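Local coordinates for DNA-binding protein Sso10a-2 (Sulfolobus solfataricus, PDB 4HW0) that binds DNA through a winged-helix domain and probably helps to compact and organise the archaeal chromatin, pairing through a two-stranded antiparallel coiled coil, at residues 21-27 with 63-67. Coordinates in Å, arbitrary orientation, origin at the centre of the assembly. Residues are numbered along the deposited sequence.
Sequences CEPKCGI and KIYEI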
# COMPACT_ATOMS: atom_id res chain seq x y z
N CYS A 21 -25.89 2.72 1.43
CA CYS A 21 -26.81 3.42 0.53
C CYS A 21 -27.30 2.58 -0.57
O CYS A 21 -27.60 3.10 -1.64
CB CYS A 21 -26.20 4.66 -0.16
SG CYS A 21 -25.83 5.91 1.07
N GLU A 22 -27.52 1.31 -0.26
CA GLU A 22 -27.98 0.38 -1.25
C GLU A 22 -29.31 -0.24 -0.88
O GLU A 22 -29.35 -1.04 0.04
CB GLU A 22 -26.94 -0.69 -1.41
CG GLU A 22 -27.49 -1.92 -2.13
CD GLU A 22 -27.19 -1.84 -3.61
OE1 GLU A 22 -25.99 -2.00 -3.92
OE2 GLU A 22 -28.14 -1.63 -4.40
N PRO A 23 -30.38 0.08 -1.64
CA PRO A 23 -30.43 0.97 -2.81
C PRO A 23 -30.45 2.45 -2.47
O PRO A 23 -30.00 3.27 -3.27
CB PRO A 23 -31.77 0.56 -3.47
CG PRO A 23 -32.62 0.13 -2.31
CD PRO A 23 -31.71 -0.46 -1.28
N LYS A 24 -30.98 2.78 -1.29
CA LYS A 24 -31.21 4.15 -0.86
C LYS A 24 -30.68 4.37 0.57
O LYS A 24 -30.52 3.41 1.38
CB LYS A 24 -32.72 4.48 -0.79
CG LYS A 24 -33.60 4.22 -1.98
CD LYS A 24 -35.04 4.77 -1.78
CE LYS A 24 -35.84 4.95 -3.06
NZ LYS A 24 -35.31 4.23 -4.25
N CYS A 25 -30.51 5.63 0.93
CA CYS A 25 -30.11 6.02 2.29
C CYS A 25 -30.57 7.45 2.51
O CYS A 25 -30.41 8.32 1.64
CB CYS A 25 -28.58 5.89 2.52
SG CYS A 25 -27.62 6.83 1.29
N GLY A 26 -31.12 7.71 3.67
CA GLY A 26 -31.24 9.07 4.19
C GLY A 26 -30.06 9.39 5.11
O GLY A 26 -29.13 8.59 5.27
N ILE A 27 -30.10 10.56 5.69
CA ILE A 27 -28.97 11.06 6.46
C ILE A 27 -28.73 10.25 7.73
O ILE A 27 -27.59 10.09 8.14
CB ILE A 27 -29.17 12.55 6.74
CG1 ILE A 27 -27.91 13.19 7.33
CG2 ILE A 27 -30.35 12.79 7.65
CD1 ILE A 27 -26.75 13.34 6.37
N LYS A 63 -33.97 14.49 2.48
CA LYS A 63 -33.05 14.11 1.41
C LYS A 63 -32.85 12.60 1.38
O LYS A 63 -32.72 11.96 2.44
CB LYS A 63 -31.76 14.87 1.51
CG LYS A 63 -32.03 16.36 1.40
CD LYS A 63 -30.90 17.11 0.76
CE LYS A 63 -30.80 18.55 1.27
NZ LYS A 63 -29.38 18.96 1.58
N ILE A 64 -32.99 12.01 0.19
CA ILE A 64 -32.81 10.58 0.01
C ILE A 64 -31.79 10.42 -1.08
O ILE A 64 -31.92 11.07 -2.14
CB ILE A 64 -34.09 9.88 -0.44
CG1 ILE A 64 -35.14 9.96 0.67
CG2 ILE A 64 -33.85 8.43 -0.81
CD1 ILE A 64 -34.67 9.51 2.06
N TYR A 65 -30.78 9.60 -0.83
CA TYR A 65 -29.73 9.35 -1.80
C TYR A 65 -29.84 7.93 -2.33
O TYR A 65 -30.26 6.98 -1.61
CB TYR A 65 -28.38 9.59 -1.16
CG TYR A 65 -28.17 10.98 -0.66
CD1 TYR A 65 -28.58 11.34 0.63
CD2 TYR A 65 -27.49 11.91 -1.41
CE1 TYR A 65 -28.37 12.61 1.10
CE2 TYR A 65 -27.26 13.19 -0.93
CZ TYR A 65 -27.73 13.54 0.30
OH TYR A 65 -27.51 14.83 0.77
N GLU A 66 -29.58 7.78 -3.60
CA GLU A 66 -29.65 6.46 -4.20
C GLU A 66 -28.40 6.16 -4.90
O GLU A 66 -27.95 6.97 -5.71
CB GLU A 66 -30.71 6.37 -5.28
CG GLU A 66 -32.07 6.50 -4.77
CD GLU A 66 -33.08 6.51 -5.94
OE1 GLU A 66 -32.70 6.05 -7.09
OE2 GLU A 66 -34.24 6.98 -5.69
N ILE A 67 -27.86 4.97 -4.70
CA ILE A 67 -26.59 4.62 -5.31
C ILE A 67 -26.87 4.36 -6.77
O ILE A 67 -27.92 3.81 -7.11
CB ILE A 67 -25.91 3.42 -4.65
CG1 ILE A 67 -24.42 3.33 -5.06
CG2 ILE A 67 -26.68 2.13 -4.88
CD1 ILE A 67 -23.64 2.35 -4.16
O HOH W 1 -30.05 2.36 -5.89
O HOH W 2 -32.63 11.98 5.12
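Three backbone hydrogen bonds join residues 23-25, which include the short outer strand 24-25, to the central strand 62-67. Cys25 and Tyr65 form an antiparallel hydrogen-bonded pair, with Tyr65 N to Cys25 O at 2.8 Å and Cys25 N to Tyr65 O at 2.9 Å; Ile67 N reaches Pro23 O at 3.1 Å. Between them Lys24 and Glu66 make a non-hydrogen-bonded pair, where CA-H groups serve the same carbonyls: Lys24 CA lies 3.1 Å from Tyr65 O and Glu66 CA 3.3 Å from Pro23 O. Water continues the ladder at both ends, bridging Pro23 O to Ile67 O and Ile27 N to Lys63 O.

Lys24 and Glu66 project from the same, more open face, and their opposite charges meet in a long, weak salt bridge, Lys24 NZ to Glu66 OE2 at 3.3 Å; the same oxygen has its stronger partner in Lys57 of strand 54-59, which forms a salt bridge with it. The Lys24 chain is long enough to lay its CD against Ile64 CG2, 4.0 Å away.

On the other face Cys25 SG packs on Tyr65 CB at 3.8 Å, while the Tyr65 ring extends to Leu45 and Val49 of helix 38-50, filling the core as a large, mostly apolar side chain can. The branched, apolar Ile67 sets its CB 3.5 Å from Cys21 O and also meets Lys72 of helix 69-98. The Cys21-Cys25 disulfide (SG to SG 2.0 Å) closes a turn containing a cis peptide before Pro23, and Gly26 then occupies the N-cap position of helix 27-34.

This is the small three-stranded sheet of a winged helix, its first strand lying beside the wing hairpin 54-67. Backbone hydrogen bonds and the CA-H...O contacts between them set the register; the disulfide closes only the 21-25 loop.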